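Local structure of transcriptional regulator, IclR family (Alicyclobacillus acidocaldarius subsp. acidocaldarius, 5TJJ) at residues Thr104-Lys109 with Ser223-Thr228; Ile119-Pro124 with Ile131-Gly136. The protein probably binds DNA through an IclR-type helix-turn-helix domain and so regulates transcription. One frame throughout, in Å; residues are numbered along the deposited sequence.

Contact 1: Thr104-Lys109 with Ser223-Thr228; sequences TAVLVK and SCLTMT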
ATOM      1  N   THR A 104     -28.146   5.250   7.594  1.00 42.69           N
ATOM      2  CA  THR A 104     -27.526   4.111   6.929  1.00 39.32           C
ATOM      3  C   THR A 104     -26.501   4.691   5.957  1.00 37.47           C
ATOM      4  O   THR A 104     -26.791   5.570   5.213  1.00 36.66           O
ATOM      5  CB  THR A 104     -28.560   3.203   6.251  1.00 39.39           C
ATOM      6  OG1 THR A 104     -29.314   2.543   7.270  1.00 40.17           O
ATOM      7  CG2 THR A 104     -27.891   2.165   5.354  1.00 37.61           C
ATOM      8  N   ALA A 105     -25.289   4.184   6.010  1.00 37.75           N
ATOM      9  CA  ALA A 105     -24.207   4.675   5.191  1.00 38.19           C
ATOM     10  C   ALA A 105     -23.862   3.634   4.131  1.00 37.67           C
ATOM     11  O   ALA A 105     -23.934   2.433   4.374  1.00 39.90           O
ATOM     12  CB  ALA A 105     -23.003   5.001   6.064  1.00 39.01           C
ATOM     13  N   VAL A 106     -23.489   4.099   2.952  1.00 37.28           N
ATOM     14  CA  VAL A 106     -23.380   3.246   1.796  1.00 36.21           C
ATOM     15  C   VAL A 106     -22.165   3.622   0.955  1.00 35.11           C
ATOM     16  O   VAL A 106     -21.855   4.811   0.750  1.00 35.52           O
ATOM     17  CB  VAL A 106     -24.677   3.331   0.988  1.00 38.54           C
ATOM     18  CG1 VAL A 106     -24.519   2.691  -0.382  1.00 40.80           C
ATOM     19  CG2 VAL A 106     -25.801   2.638   1.735  1.00 39.16           C
ATOM     20  N   LEU A 107     -21.483   2.596   0.457  1.00 33.79           N
ATOM     21  CA  LEU A 107     -20.308   2.782  -0.388  1.00 34.09           C
ATOM     22  C   LEU A 107     -20.673   2.437  -1.850  1.00 33.06           C
ATOM     23  O   LEU A 107     -20.981   1.284  -2.155  1.00 32.40           O
ATOM     24  CB  LEU A 107     -19.159   1.909   0.136  1.00 35.16           C
ATOM     25  CG  LEU A 107     -17.854   1.945  -0.629  1.00 37.59           C
ATOM     26  CD1 LEU A 107     -17.290   3.362  -0.671  1.00 38.83           C
ATOM     27  CD2 LEU A 107     -16.867   0.980   0.011  1.00 39.34           C
ATOM     28  N   VAL A 108     -20.606   3.437  -2.735  1.00 32.12           N
ATOM     29  CA  VAL A 108     -21.024   3.303  -4.143  1.00 31.95           C
ATOM     30  C   VAL A 108     -19.820   3.318  -5.092  1.00 33.34           C
ATOM     31  O   VAL A 108     -18.934   4.155  -4.968  1.00 33.54           O
ATOM     32  CB  VAL A 108     -21.958   4.448  -4.530  1.00 30.98           C
ATOM     33  CG1 VAL A 108     -22.643   4.140  -5.837  1.00 31.25           C
ATOM     34  CG2 VAL A 108     -22.965   4.704  -3.409  1.00 31.17           C
ATOM     35  N   LYS A 109     -19.818   2.430  -6.074  1.00 34.53           N
ATOM     36  CA  LYS A 109     -18.686   2.328  -6.995  1.00 36.05           C
ATOM     37  C   LYS A 109     -19.145   2.470  -8.422  1.00 36.35           C
ATOM     38  O   LYS A 109     -20.168   1.925  -8.801  1.00 36.02           O
ATOM     39  CB  LYS A 109     -18.043   0.974  -6.833  1.00 37.60           C
ATOM     40  CG  LYS A 109     -17.106   0.593  -7.943  1.00 40.60           C
ATOM     41  CD  LYS A 109     -16.246  -0.553  -7.497  1.00 44.12           C
ATOM     42  CE  LYS A 109     -15.371  -1.028  -8.634  1.00 47.72           C
ATOM     43  NZ  LYS A 109     -14.340  -1.912  -8.043  1.00 52.33           N
ATOM     44  N   SER A 223     -22.226   7.700   0.750  1.00 38.32           N
ATOM     45  CA  SER A 223     -23.577   8.239   0.829  1.00 39.30           C
ATOM     46  C   SER A 223     -24.310   7.819   2.104  1.00 40.40           C
ATOM     47  O   SER A 223     -24.030   6.778   2.664  1.00 40.50           O
ATOM     48  CB  SER A 223     -24.339   7.775  -0.384  1.00 40.29           C
ATOM     49  OG  SER A 223     -25.607   8.376  -0.394  1.00 46.32           O
ATOM     50  N   CYS A 224     -25.247   8.647   2.548  1.00 42.00           N
ATOM     51  CA  CYS A 224     -26.081   8.383   3.738  1.00 43.43           C
ATOM     52  C   CYS A 224     -27.536   8.398   3.311  1.00 44.11           C
ATOM     53  O   CYS A 224     -27.981   9.342   2.644  1.00 43.86           O
ATOM     54  CB  CYS A 224     -25.899   9.476   4.794  1.00 44.15           C
ATOM     55  SG  CYS A 224     -24.641   9.085   5.997  1.00 47.38           S
ATOM     56  N   LEU A 225     -28.281   7.381   3.715  1.00 44.42           N
ATOM     57  CA  LEU A 225     -29.723   7.334   3.477  1.00 45.06           C
ATOM     58  C   LEU A 225     -30.468   7.585   4.775  1.00 44.53           C
ATOM     59  O   LEU A 225     -30.077   7.079   5.823  1.00 46.80           O
ATOM     60  CB  LEU A 225     -30.149   5.987   2.871  1.00 46.12           C
ATOM     61  CG  LEU A 225     -29.401   5.576   1.589  1.00 45.61           C
ATOM     62  CD1 LEU A 225     -29.943   4.256   1.060  1.00 47.67           C
ATOM     63  CD2 LEU A 225     -29.481   6.649   0.515  1.00 44.61           C
ATOM     64  N   THR A 226     -31.525   8.380   4.688  1.00 42.91           N
ATOM     65  CA  THR A 226     -32.474   8.548   5.768  1.00 44.69           C
ATOM     66  C   THR A 226     -33.875   8.802   5.198  1.00 45.12           C
ATOM     67  O   THR A 226     -34.042   9.024   3.996  1.00 44.62           O
ATOM     68  CB  THR A 226     -32.039   9.668   6.750  1.00 44.89           C
ATOM     69  OG1 THR A 226     -32.909   9.661   7.885  1.00 49.66           O
ATOM     70  CG2 THR A 226     -32.032  11.071   6.131  1.00 43.05           C
HETATM   71  N   MSE A 227     -34.865   8.774   6.073  1.00 46.57           N
HETATM   72  CA  MSE A 227     -36.237   9.076   5.710  1.00 48.57           C
HETATM   73  C   MSE A 227     -36.394  10.564   5.654  1.00 46.64           C
HETATM   74  O   MSE A 227     -35.987  11.271   6.567  1.00 46.79           O
HETATM   75  CB  MSE A 227     -37.210   8.560   6.749  1.00 54.22           C
HETATM   76  CG  MSE A 227     -37.093   7.045   6.830  1.00 59.32           C
HETATM   77 SE   MSE A 227     -38.625   6.269   7.804  1.00 71.57          SE
HETATM   78  CE  MSE A 227     -38.097   6.537   9.700  1.00 71.32           C
ATOM     79  N   THR A 228     -36.991  11.047   4.576  1.00 44.27           N
ATOM     80  CA  THR A 228     -37.199  12.478   4.373  1.00 43.31           C
ATOM     81  C   THR A 228     -38.102  13.071   5.435  1.00 44.32           C
ATOM     82  O   THR A 228     -37.851  14.166   5.895  1.00 43.36           O
ATOM     83  CB  THR A 228     -37.867  12.751   3.018  1.00 43.11           C
ATOM     84  OG1 THR A 228     -37.273  11.926   2.018  1.00 42.29           O
ATOM     85  CG2 THR A 228     -37.712  14.197   2.617  1.00 44.04           C
TER
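T104, A105 and V106 pair with L225, C224 and S223 in an antiparallel register, a compact case of backbone bonding joining strands that lie far apart in sequence. Two hydrogen-bonded pairs, T104 with L225 and V106 with S223, flank the non-hydrogen-bonded pair of A105 with C224, where the CA atoms draw in to 4.4 Å. Each outer pair is closed by two bonds. L225 N reaches T104 O over 2.8 Å in the straightest of the four, its N-H...O angle 166°, whereas T104 N to L225 O is longer at 3.2 Å and more bent. At the other pair V106 N lies 2.7 Å from S223 O, tilted 16° from the carbonyl plane, and S223 N returns the bond to V106 O. Between them, CA-H...O contacts run from C224 CA to T104 O and from A105 CA to S223 O, giving each of these carbonyls a second, weaker partner.

Side chains add little across the pairing. A105 CB and C224 SG meet loosely at 4.4 Å on one face. On the other, L225 CD1 approaches V106 CG2, the methyl set beside the backbone N (chi1 168° carries CG1 anti to it), at 4.5 Å. The polar ends are held elsewhere: T104 OG1 bonds to I131 O and a glycerol, and S223 OG to V207 O.

The two strands lie inside the six-stranded antiparallel sheet of the IclR C-terminal, GAF-like region. Strand 115-122 flanks 104-110, strand 204-212 flanks 218-227, and helix 86-101 packs over the face carrying A105, L107 and C224.

Contact 2: Ile119-Pro124 with Ile131-Gly136; sequences IGSAEP and IAVSVG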
ATOM      1  N   ILE A 119     -21.520  -1.428  -3.074  1.00 37.06           N
ATOM      2  CA  ILE A 119     -20.542  -2.468  -2.714  1.00 38.42           C
ATOM      3  C   ILE A 119     -20.406  -2.710  -1.203  1.00 38.11           C
ATOM      4  O   ILE A 119     -19.712  -3.604  -0.790  1.00 41.99           O
ATOM      5  CB  ILE A 119     -19.175  -2.213  -3.377  1.00 38.31           C
ATOM      6  CG1 ILE A 119     -18.567  -0.893  -2.940  1.00 38.04           C
ATOM      7  CG2 ILE A 119     -19.305  -2.197  -4.896  1.00 38.51           C
ATOM      8  CD1 ILE A 119     -17.063  -0.819  -3.191  1.00 39.36           C
ATOM      9  N   GLY A 120     -21.100  -1.945  -0.379  1.00 37.10           N
ATOM     10  CA  GLY A 120     -21.077  -2.168   1.064  1.00 37.59           C
ATOM     11  C   GLY A 120     -22.021  -1.197   1.741  1.00 35.29           C
ATOM     12  O   GLY A 120     -22.333  -0.172   1.168  1.00 34.75           O
ATOM     13  N   SER A 121     -22.505  -1.555   2.927  1.00 35.66           N
ATOM     14  CA  SER A 121     -23.317  -0.672   3.750  1.00 35.19           C
ATOM     15  C   SER A 121     -23.028  -0.895   5.215  1.00 34.68           C
ATOM     16  O   SER A 121     -22.430  -1.874   5.592  1.00 33.65           O
ATOM     17  CB  SER A 121     -24.817  -0.901   3.511  1.00 36.65           C
ATOM     18  OG  SER A 121     -25.190  -2.164   4.027  1.00 40.02           O
ATOM     19  N   ALA A 122     -23.472   0.057   6.019  1.00 35.53           N
ATOM     20  CA  ALA A 122     -23.332   0.043   7.455  1.00 37.33           C
ATOM     21  C   ALA A 122     -24.563   0.711   8.051  1.00 39.50           C
ATOM     22  O   ALA A 122     -24.816   1.900   7.853  1.00 40.02           O
ATOM     23  CB  ALA A 122     -22.087   0.766   7.857  1.00 37.13           C
ATOM     24  N   GLU A 123     -25.365  -0.089   8.734  1.00 43.65           N
ATOM     25  CA  GLU A 123     -26.555   0.380   9.395  1.00 46.32           C
ATOM     26  C   GLU A 123     -26.064   1.034  10.684  1.00 46.08           C
ATOM     27  O   GLU A 123     -25.011   0.651  11.190  1.00 46.92           O
ATOM     28  CB  GLU A 123     -27.495  -0.798   9.676  1.00 51.31           C
ATOM     29  CG  GLU A 123     -28.017  -1.516   8.413  1.00 54.41           C
ATOM     30  CD  GLU A 123     -28.663  -2.906   8.655  1.00 61.97           C
ATOM     31  OE1 GLU A 123     -28.541  -3.530   9.755  1.00 64.47           O
ATOM     32  OE2 GLU A 123     -29.322  -3.405   7.709  1.00 67.15           O
ATOM     33  N   PRO A 124     -26.784   2.052  11.190  1.00 45.43           N
ATOM     34  CA  PRO A 124     -26.416   2.629  12.490  1.00 45.54           C
ATOM     35  C   PRO A 124     -26.633   1.644  13.671  1.00 44.76           C
ATOM     36  O   PRO A 124     -27.471   0.743  13.588  1.00 42.56           O
ATOM     37  CB  PRO A 124     -27.323   3.876  12.609  1.00 45.96           C
ATOM     38  CG  PRO A 124     -28.497   3.573  11.767  1.00 47.56           C
ATOM     39  CD  PRO A 124     -28.008   2.674  10.646  1.00 47.20           C
ATOM     40  N   ILE A 131     -33.054   1.543   7.629  1.00 43.27           N
ATOM     41  CA  ILE A 131     -33.127   1.398   6.198  1.00 43.94           C
ATOM     42  C   ILE A 131     -32.011   0.453   5.793  1.00 43.09           C
ATOM     43  O   ILE A 131     -30.847   0.697   6.115  1.00 43.70           O
ATOM     44  CB  ILE A 131     -32.945   2.760   5.508  1.00 43.45           C
ATOM     45  CG1 ILE A 131     -34.055   3.701   5.945  1.00 44.94           C
ATOM     46  CG2 ILE A 131     -32.970   2.616   4.002  1.00 43.59           C
ATOM     47  CD1 ILE A 131     -33.713   5.153   5.695  1.00 46.13           C
ATOM     48  N   ALA A 132     -32.369  -0.622   5.101  1.00 42.55           N
ATOM     49  CA  ALA A 132     -31.404  -1.588   4.610  1.00 41.69           C
ATOM     50  C   ALA A 132     -31.400  -1.531   3.082  1.00 41.86           C
ATOM     51  O   ALA A 132     -32.447  -1.305   2.465  1.00 43.00           O
ATOM     52  CB  ALA A 132     -31.762  -2.980   5.090  1.00 42.13           C
ATOM     53  N   VAL A 133     -30.229  -1.777   2.493  1.00 40.47           N
ATOM     54  CA  VAL A 133     -30.025  -1.733   1.048  1.00 41.15           C
ATOM     55  C   VAL A 133     -29.435  -3.040   0.587  1.00 43.59           C
ATOM     56  O   VAL A 133     -28.797  -3.751   1.349  1.00 45.07           O
ATOM     57  CB  VAL A 133     -29.033  -0.622   0.589  1.00 38.60           C
ATOM     58  CG1 VAL A 133     -29.571   0.748   0.895  1.00 37.85           C
ATOM     59  CG2 VAL A 133     -27.650  -0.787   1.193  1.00 37.99           C
ATOM     60  N   SER A 134     -29.597  -3.339  -0.686  1.00 46.44           N
ATOM     61  CA  SER A 134     -29.014  -4.557  -1.230  1.00 49.02           C
ATOM     62  C   SER A 134     -27.638  -4.262  -1.833  1.00 47.55           C
ATOM     63  O   SER A 134     -27.517  -3.602  -2.888  1.00 47.90           O
ATOM     64  CB  SER A 134     -29.970  -5.155  -2.254  1.00 52.55           C
ATOM     65  OG  SER A 134     -31.306  -5.029  -1.773  1.00 54.75           O
ATOM     66  N   VAL A 135     -26.604  -4.734  -1.146  1.00 46.38           N
ATOM     67  CA  VAL A 135     -25.281  -4.843  -1.738  1.00 46.71           C
ATOM     68  C   VAL A 135     -25.414  -5.610  -3.073  1.00 47.96           C
ATOM     69  O   VAL A 135     -25.969  -6.727  -3.130  1.00 49.54           O
ATOM     70  CB  VAL A 135     -24.261  -5.487  -0.755  1.00 48.27           C
ATOM     71  CG1 VAL A 135     -22.929  -5.779  -1.416  1.00 48.87           C
ATOM     72  CG2 VAL A 135     -24.022  -4.549   0.432  1.00 48.49           C
ATOM     73  N   GLY A 136     -24.952  -4.967  -4.144  1.00 46.40           N
ATOM     74  CA  GLY A 136     -25.071  -5.500  -5.493  1.00 48.09           C
ATOM     75  C   GLY A 136     -26.072  -4.790  -6.384  1.00 46.96           C
ATOM     76  O   GLY A 136     -26.010  -4.937  -7.600  1.00 47.52           O
TER
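I119 meets V135 through its backbone: V135 CG1 comes to 3.9 Å from I119 O, while the isoleucine side chain starts away from the loop and packs on Y87, L107 and K109. The contact illustrates how 131-136 can run alongside 119-124 with no backbone bond between the two ranges, their directions being 156° apart. At G120 the second methyl of the same valine takes over, V135 CG2 lying 3.8 Å from G120 CA. The valine therefore straddles successive residues, with chi1 of 172° placing CG1 anti to its backbone N and CG2 beside it.

S121 directs its CB toward the loop and meets V133 CG2 at 3.7 Å. Its OG, set between the backbone N and the carbonyl carbon (chi1 69°), stands 4.0 Å from the same methyl, so the serine offers both carbon and oxygen to one apolar group. V133 also touches V106, which ties this part of the loop to the next strand of the sheet.

Past the strand end, E123 brings OE2 to 3.6 Å from A132 CB, a carboxylate oxygen against a methyl. Nearer its base, CG passes I131 O at 4.3 Å; that carbonyl is the one bonded to T104 OG1.

Every approach is thus a van der Waals touch, most of them a methyl against backbone or polar atoms. Such a contact depends on shape rather than bond direction, and polar ties of the loop lie beside it: I131 N bonds to a glycerol, and G136 to the backbone of Y118, one residue before I119 on the same strand.

Overall arrangement
Taken together, the two contacts show how bonding changes with place in one sheet. The residues that touch in contact 1 are all buried, and main-chain hydrogen bonds join central strands 104-110 and 218-227. Contact 2 lies largely at the surface and is itself van der Waals, with a backbone bond from G136 to Y118 just beyond its first range. Their centres are only 8 Å apart: L107 O to I119 N, at 2.9 Å, is a probable hydrogen bond between neighbouring strands, and V133 CG1 lies 3.5 Å from L225 CD1. Directional bonds thus set the sheet's register, while methyl contacts, helped by a few hydrogen bonds at the margins, hold the loop against it.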